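Local coordinates for protein Two-component sensor histidine kinase (Nostoc sp., PDB 3OLO) that is probably a sensor histidine kinase whose PAS domain takes up a signal that controls its autophosphorylation on a histidine, at residues Ala66-Glu71 against Tyr79-Arg84; Ala41-Arg44 against Ser49-Gln52; Phe27-Gly30 against Gln34-Tyr37. All blocks are in the same frame, centred on the assembly; numbering follows the deposited sequence.

Interaction 1 (Ala66-Glu71 against Tyr79-Arg84)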
# COMPACT_ATOMS: atom_id res chain seq x y z
N ALA A 66 21.60 6.28 14.75
CA ALA A 66 22.41 7.45 15.08
C ALA A 66 23.50 7.71 14.03
O ALA A 66 24.15 8.75 14.04
CB ALA A 66 23.03 7.30 16.46
N LEU A 67 23.69 6.77 13.12
CA LEU A 67 24.67 6.93 12.06
C LEU A 67 24.17 7.80 10.91
O LEU A 67 24.98 8.40 10.20
CB LEU A 67 25.10 5.57 11.52
CG LEU A 67 26.25 4.88 12.27
CD1 LEU A 67 26.16 5.08 13.78
CD2 LEU A 67 26.27 3.40 11.91
N HIS A 68 22.86 7.87 10.72
CA HIS A 68 22.28 8.60 9.59
C HIS A 68 22.34 10.10 9.80
O HIS A 68 22.13 10.59 10.91
CB HIS A 68 20.82 8.19 9.38
CG HIS A 68 20.60 6.72 9.38
ND1 HIS A 68 21.52 5.83 8.86
CD2 HIS A 68 19.58 5.96 9.84
CE1 HIS A 68 21.07 4.60 9.00
NE2 HIS A 68 19.89 4.65 9.59
N ASP A 69 22.61 10.84 8.74
CA ASP A 69 22.60 12.29 8.81
C ASP A 69 21.17 12.74 8.58
O ASP A 69 20.82 13.23 7.50
CB ASP A 69 23.54 12.89 7.77
CG ASP A 69 23.60 14.40 7.85
OD1 ASP A 69 22.66 15.01 8.41
OD2 ASP A 69 24.58 14.98 7.35
N TRP A 70 20.35 12.58 9.61
CA TRP A 70 18.91 12.81 9.52
C TRP A 70 18.57 14.19 8.97
O TRP A 70 17.67 14.31 8.15
CB TRP A 70 18.26 12.61 10.88
CG TRP A 70 18.19 11.18 11.27
CD1 TRP A 70 18.84 10.57 12.31
CD2 TRP A 70 17.43 10.16 10.62
NE1 TRP A 70 18.53 9.24 12.34
CE2 TRP A 70 17.67 8.96 11.31
CE3 TRP A 70 16.57 10.14 9.52
CZ2 TRP A 70 17.08 7.75 10.94
CZ3 TRP A 70 15.99 8.95 9.15
CH2 TRP A 70 16.24 7.77 9.86
N GLU A 71 19.27 15.22 9.43
CA GLU A 71 19.02 16.56 8.94
C GLU A 71 19.05 16.57 7.42
O GLU A 71 18.10 17.00 6.77
CB GLU A 71 20.05 17.55 9.47
CG GLU A 71 19.88 18.94 8.90
CD GLU A 71 19.53 19.97 9.96
OE1 GLU A 71 19.47 19.61 11.15
OE2 GLU A 71 19.32 21.15 9.59
N TYR A 79 14.29 9.88 -0.40
CA TYR A 79 15.61 9.30 -0.24
C TYR A 79 15.53 7.80 0.05
O TYR A 79 14.62 7.34 0.74
CB TYR A 79 16.32 10.03 0.90
CG TYR A 79 17.81 9.82 0.96
CD1 TYR A 79 18.63 10.18 -0.11
CD2 TYR A 79 18.41 9.28 2.09
CE1 TYR A 79 20.00 10.00 -0.04
CE2 TYR A 79 19.78 9.10 2.17
CZ TYR A 79 20.57 9.46 1.10
OH TYR A 79 21.93 9.28 1.17
N THR A 80 16.48 7.03 -0.48
CA THR A 80 16.54 5.58 -0.28
C THR A 80 17.95 5.23 0.19
O THR A 80 18.92 5.72 -0.38
CB THR A 80 16.23 4.80 -1.60
OG1 THR A 80 14.86 4.98 -1.97
CG2 THR A 80 16.49 3.29 -1.44
N PHE A 81 18.06 4.39 1.22
CA PHE A 81 19.37 3.99 1.73
C PHE A 81 19.28 2.72 2.58
O PHE A 81 18.20 2.29 2.97
CB PHE A 81 19.97 5.13 2.56
CG PHE A 81 19.22 5.43 3.82
CD1 PHE A 81 18.14 6.29 3.80
CD2 PHE A 81 19.58 4.84 5.02
CE1 PHE A 81 17.44 6.57 4.96
CE2 PHE A 81 18.88 5.11 6.18
CZ PHE A 81 17.81 5.98 6.15
N LYS A 82 20.44 2.11 2.87
CA LYS A 82 20.48 0.86 3.62
C LYS A 82 20.74 1.11 5.09
O LYS A 82 21.53 1.97 5.46
CB LYS A 82 21.63 -0.04 3.14
CG LYS A 82 21.72 -0.23 1.66
CD LYS A 82 20.79 -1.32 1.17
CE LYS A 82 20.56 -1.16 -0.32
NZ LYS A 82 19.88 0.13 -0.58
N THR A 83 20.09 0.32 5.94
CA THR A 83 20.51 0.25 7.32
C THR A 83 20.28 -1.17 7.83
O THR A 83 19.82 -2.03 7.09
CB THR A 83 19.76 1.28 8.16
OG1 THR A 83 20.43 1.45 9.42
CG2 THR A 83 18.31 0.86 8.36
N ARG A 84 20.64 -1.43 9.08
CA ARG A 84 20.37 -2.72 9.70
C ARG A 84 19.23 -2.57 10.69
O ARG A 84 19.18 -1.59 11.43
CB ARG A 84 21.60 -3.24 10.45
CG ARG A 84 22.83 -3.46 9.57
CD ARG A 84 24.00 -3.98 10.37
NE ARG A 84 24.49 -2.98 11.32
CZ ARG A 84 25.14 -3.27 12.45
NH1 ARG A 84 25.39 -4.54 12.78
NH2 ARG A 84 25.55 -2.29 13.24

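Interaction 2 (Ala41-Arg44 against Ser49-Gln52)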
# COMPACT_ATOMS: atom_id res chain seq x y z
N ALA A 41 2.93 -6.42 7.01
CA ALA A 41 4.27 -6.85 6.60
C ALA A 41 5.36 -6.26 7.51
O ALA A 41 6.36 -6.92 7.79
CB ALA A 41 4.54 -6.50 5.12
N THR A 42 5.17 -5.03 7.98
CA THR A 42 6.10 -4.43 8.94
C THR A 42 6.11 -5.16 10.29
O THR A 42 7.16 -5.35 10.89
CB THR A 42 5.77 -2.94 9.19
OG1 THR A 42 6.03 -2.20 8.00
CG2 THR A 42 6.62 -2.37 10.32
N CYS A 43 4.94 -5.55 10.78
CA CYS A 43 4.88 -6.34 12.01
C CYS A 43 5.63 -7.65 11.81
O CYS A 43 6.44 -8.04 12.65
CB CYS A 43 3.43 -6.58 12.41
SG CYS A 43 2.52 -5.03 12.58
N ARG A 44 5.40 -8.32 10.68
CA ARG A 44 6.09 -9.57 10.41
C ARG A 44 7.61 -9.40 10.37
O ARG A 44 8.35 -10.20 10.94
CB ARG A 44 5.61 -10.18 9.09
CG ARG A 44 6.35 -11.48 8.75
CD ARG A 44 6.43 -11.77 7.26
NE ARG A 44 7.52 -12.71 6.99
CZ ARG A 44 8.78 -12.37 6.69
NH1 ARG A 44 9.14 -11.08 6.61
NH2 ARG A 44 9.68 -13.32 6.47
N SER A 49 4.37 -6.77 17.59
CA SER A 49 2.95 -6.67 17.35
C SER A 49 2.65 -5.22 16.99
O SER A 49 3.46 -4.33 17.24
CB SER A 49 2.16 -7.06 18.59
OG SER A 49 2.19 -6.01 19.54
N ARG A 50 1.48 -4.99 16.41
CA ARG A 50 1.12 -3.66 15.97
C ARG A 50 1.05 -2.75 17.18
O ARG A 50 1.51 -1.63 17.14
CB ARG A 50 -0.22 -3.65 15.24
CG ARG A 50 -0.74 -2.23 14.97
CD ARG A 50 -1.88 -2.18 13.95
NE ARG A 50 -1.41 -2.35 12.58
CZ ARG A 50 -1.49 -3.49 11.89
NH1 ARG A 50 -2.02 -4.57 12.44
NH2 ARG A 50 -1.04 -3.53 10.65
N GLU A 51 0.47 -3.24 18.27
CA GLU A 51 0.30 -2.43 19.46
C GLU A 51 1.66 -2.09 20.07
O GLU A 51 1.82 -1.02 20.67
CB GLU A 51 -0.59 -3.14 20.48
CG GLU A 51 -1.99 -3.47 19.96
CD GLU A 51 -2.87 -2.23 19.82
OE1 GLU A 51 -3.67 -1.95 20.75
OE2 GLU A 51 -2.78 -1.55 18.77
N GLN A 52 2.64 -2.98 19.92
CA GLN A 52 3.99 -2.70 20.41
C GLN A 52 4.64 -1.61 19.57
O GLN A 52 5.20 -0.66 20.10
CB GLN A 52 4.86 -3.95 20.36
CG GLN A 52 4.62 -4.93 21.49
CD GLN A 52 5.50 -6.15 21.38
OE1 GLN A 52 5.32 -6.97 20.48
NE2 GLN A 52 6.45 -6.29 22.29

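Interaction 3 (Phe27-Gly30 against Gln34-Tyr37)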
# COMPACT_ATOMS: atom_id res chain seq x y z
N PHE A 27 5.34 1.76 6.41
CA PHE A 27 4.89 2.39 7.65
C PHE A 27 5.10 3.89 7.64
O PHE A 27 5.80 4.42 6.79
CB PHE A 27 5.60 1.77 8.86
CG PHE A 27 7.10 1.85 8.80
CD1 PHE A 27 7.76 3.01 9.19
CD2 PHE A 27 7.86 0.77 8.38
CE1 PHE A 27 9.15 3.08 9.16
CE2 PHE A 27 9.24 0.83 8.34
CZ PHE A 27 9.89 1.99 8.73
N CYS A 28 4.46 4.57 8.59
CA CYS A 28 4.59 6.02 8.72
C CYS A 28 5.26 6.38 10.04
O CYS A 28 4.94 5.81 11.07
CB CYS A 28 3.22 6.69 8.65
SG CYS A 28 2.47 6.64 7.01
N LEU A 29 6.20 7.32 9.98
CA LEU A 29 6.88 7.86 11.15
C LEU A 29 6.48 9.32 11.33
O LEU A 29 6.35 10.04 10.36
CB LEU A 29 8.39 7.81 10.95
CG LEU A 29 8.98 6.43 10.67
CD1 LEU A 29 10.44 6.56 10.24
CD2 LEU A 29 8.84 5.57 11.92
N GLY A 30 6.30 9.74 12.58
CA GLY A 30 6.07 11.14 12.91
C GLY A 30 7.38 11.92 12.92
O GLY A 30 8.44 11.38 12.61
N GLN A 34 8.74 8.45 15.71
CA GLN A 34 7.79 7.53 16.33
C GLN A 34 6.91 6.89 15.25
O GLN A 34 6.49 7.56 14.32
CB GLN A 34 6.92 8.26 17.36
CG GLN A 34 5.86 9.23 16.79
CD GLN A 34 6.38 10.64 16.54
OE1 GLN A 34 7.46 10.84 15.99
NE2 GLN A 34 5.60 11.64 16.94
N PHE A 35 6.66 5.58 15.36
CA PHE A 35 5.71 4.93 14.46
C PHE A 35 4.30 5.50 14.67
O PHE A 35 3.87 5.71 15.80
CB PHE A 35 5.68 3.42 14.71
CG PHE A 35 6.96 2.73 14.36
CD1 PHE A 35 7.26 2.40 13.04
CD2 PHE A 35 7.87 2.39 15.36
CE1 PHE A 35 8.45 1.76 12.71
CE2 PHE A 35 9.06 1.75 15.06
CZ PHE A 35 9.36 1.43 13.72
N LEU A 36 3.59 5.73 13.58
CA LEU A 36 2.23 6.25 13.64
C LEU A 36 1.27 5.25 13.04
O LEU A 36 0.10 5.17 13.42
CB LEU A 36 2.11 7.57 12.87
CG LEU A 36 3.01 8.70 13.35
CD1 LEU A 36 2.84 9.91 12.45
CD2 LEU A 36 2.71 9.05 14.80
N TYR A 37 1.77 4.49 12.08
CA TYR A 37 0.97 3.51 11.38
C TYR A 37 1.91 2.47 10.80
O TYR A 37 2.94 2.81 10.25
CB TYR A 37 0.16 4.19 10.26
CG TYR A 37 -0.74 3.22 9.55
CD1 TYR A 37 -0.25 2.39 8.56
CD2 TYR A 37 -2.07 3.09 9.91
CE1 TYR A 37 -1.07 1.47 7.92
CE2 TYR A 37 -2.90 2.19 9.28
CZ TYR A 37 -2.39 1.38 8.29
OH TYR A 37 -3.21 0.47 7.68

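Interaction 1 (Ala66-Glu71 against Tyr79-Arg84)
T83 OG1 and the imidazole of H68 share the carboxylate of D62: OG1 is hydrogen-bonded to D62 OD1, while H68 NE2 is bonded to D62 OD2. Between themselves, H68 NE2 and T83 OG1 lie 3.2 Å apart, with the hydroxyl in the plane of the imidazole at its edge. The hydroxyl gets there because T83 turns OG1 opposite the backbone N (chi1 -165°), leaving CG2 in the more confined slot. The two bonds to D62 are likely to restrain the turning of both side chains, and the negative charge of the aspartate would probably favour a protonated imidazole.

The same histidine uses a face for its second contact. F81 sends its ring edge against it in a T-shaped pair, centroids 4.8 Å apart and planes at 67°. CE2 of F81 does the touching, 3.5 Å above the imidazole plane of H68 and over its centre, with H68 NE2 3.6 Å from F81 CE2. Histidine suits the spot because one flat group offers a polar edge and an aromatic face. W70 adds its six-membered ring, whose CH2 is 4.4 Å from F81 CZ; its indole nitrogen is bonded to F65 O, and H68 CB lies over the rim of one indole face.

D69 N-caps helix 70-76 through a bond to E72 N, so this helix starts right beside the contact. The partner strand, 78-86, is the outermost on its side of the sheet within the chain and is hydrogen-bonded to strand 92-104; the loop carrying H68 and the first helical turn lie against it near the surface.

Interaction 2 (Ala41-Arg44 against Ser49-Gln52)
C43 directs its sulfur at the first turn of the next short helix, where R50 lines one side of it with CA, CB and the guanidinium face. With SG anti to its own carbonyl carbon, the cysteine leans out from helix 40-46 and comes within 3.9 Å of R50 CA, while R50 CB is 4.1 Å from C43 SG. The arginine side chain starts out extended, CG anti to N (chi1 171°), and then bends at chi3 (-76°). That bend folds the head back, and C43 SG ends up against one face of the R50 guanidinium, 4.3 Å from its plane and over its centre. The guanidinium is held by other bonds: R50 NH2 reaches V38 O and forms a salt bridge with D40, and these probably hold its plane against the cysteine.

S49 prepares the helix from which R50 springs. It is the N-cap, and with Q52 it makes a capping box: Q52 N donates to S49 OG (3.1 Å), and S49 N returns a nearly straight bond, 177° at the hydrogen, to Q52 OE1 at 3.0 Å. Serine suits this place since its short side chain can fold back onto a first-turn amide, which has no carbonyl of a preceding turn to bond to, and glutamine is long enough to answer. The amide of Q52 extends further through NE2 to Q88 OE1.

No hydrogen bond crosses between the two segments. A small, polarisable thiol lets them approach closely, and dispersion against the guanidinium face and arginine backbone is probably the main attraction, while the polar edges of the arginine are left for V38 and D40.

Interaction 3 (Phe27-Gly30 against Gln34-Tyr37)
F27 places its ring carbon between backbone N and carbonyl carbon (chi1 58°), whereas F35 sets its own anti to the carbonyl carbon (chi1 -65°); these two settings bring the rings together in an edge-to-face pair with planes at 67°. F35 CE1 comes over one face of F27, toward its rim, 3.8 Å from F27 CD1. L29 runs alongside F35 and lays CD2 over that ring's face in a CH-pi contact, 4.2 Å from the centroid of F35. Flat and branched apolar groups suit this buried side of the hairpin.

The backbones are joined by C28 N to Y37 O, L36 N to C28 O (each 2.9 Å) and G30 N to Q34 O (2.8 Å), the last lying in the carbonyl plane. L36 and Y37 both stand opposite C28, a classic beta bulge that shifts the register by one. At the turn end, Q34 bends at chi2 and folds its amide over G30, with Q34 OE1 3.3 Å from G30 C. G30 suits the place because a beta carbon would run into Q34 CD, while L36 CD1 packs 3.5 Å from G30 N. With an alanine at Q34 the amide is gone, and the backbone of G30 would probably lose its cover and N32 N its weak bond to OE1.

Strand 25-29 lies between 35-38 and 107-116, with F27 packing on V112 and V114, and F35 on M56 and I61. On the face of C28 and Y37, L18 of the second subunit packs on C28 and F14 of that subunit on Y37; the same F14 also touches L36. Y37 OH bonds to H16 of its own chain's helix 8-21.

In the fold
Along the chain the contacts come in the order 3, 2, 1, all within one PAS domain. Interaction 3 builds the hairpin at one edge, within this chain, of the five-stranded antiparallel sheet, and interaction 1 sets a loop and helix start against strand 78-86 at the other; their centres are about 16 Å apart and their nearest atoms about 6 Å. Interaction 2 pairs the helices that follow the hairpin and touches interaction 3 where T42 OG1 packs 3.5 Å from F27 CD2. Interactions 1 and 2, centres about 22 Å apart, lie on opposite sides of the chain's centre. Together they join a hairpin, a helix pair and a loop-strand contact within one domain, whose hairpin also meets the second subunit.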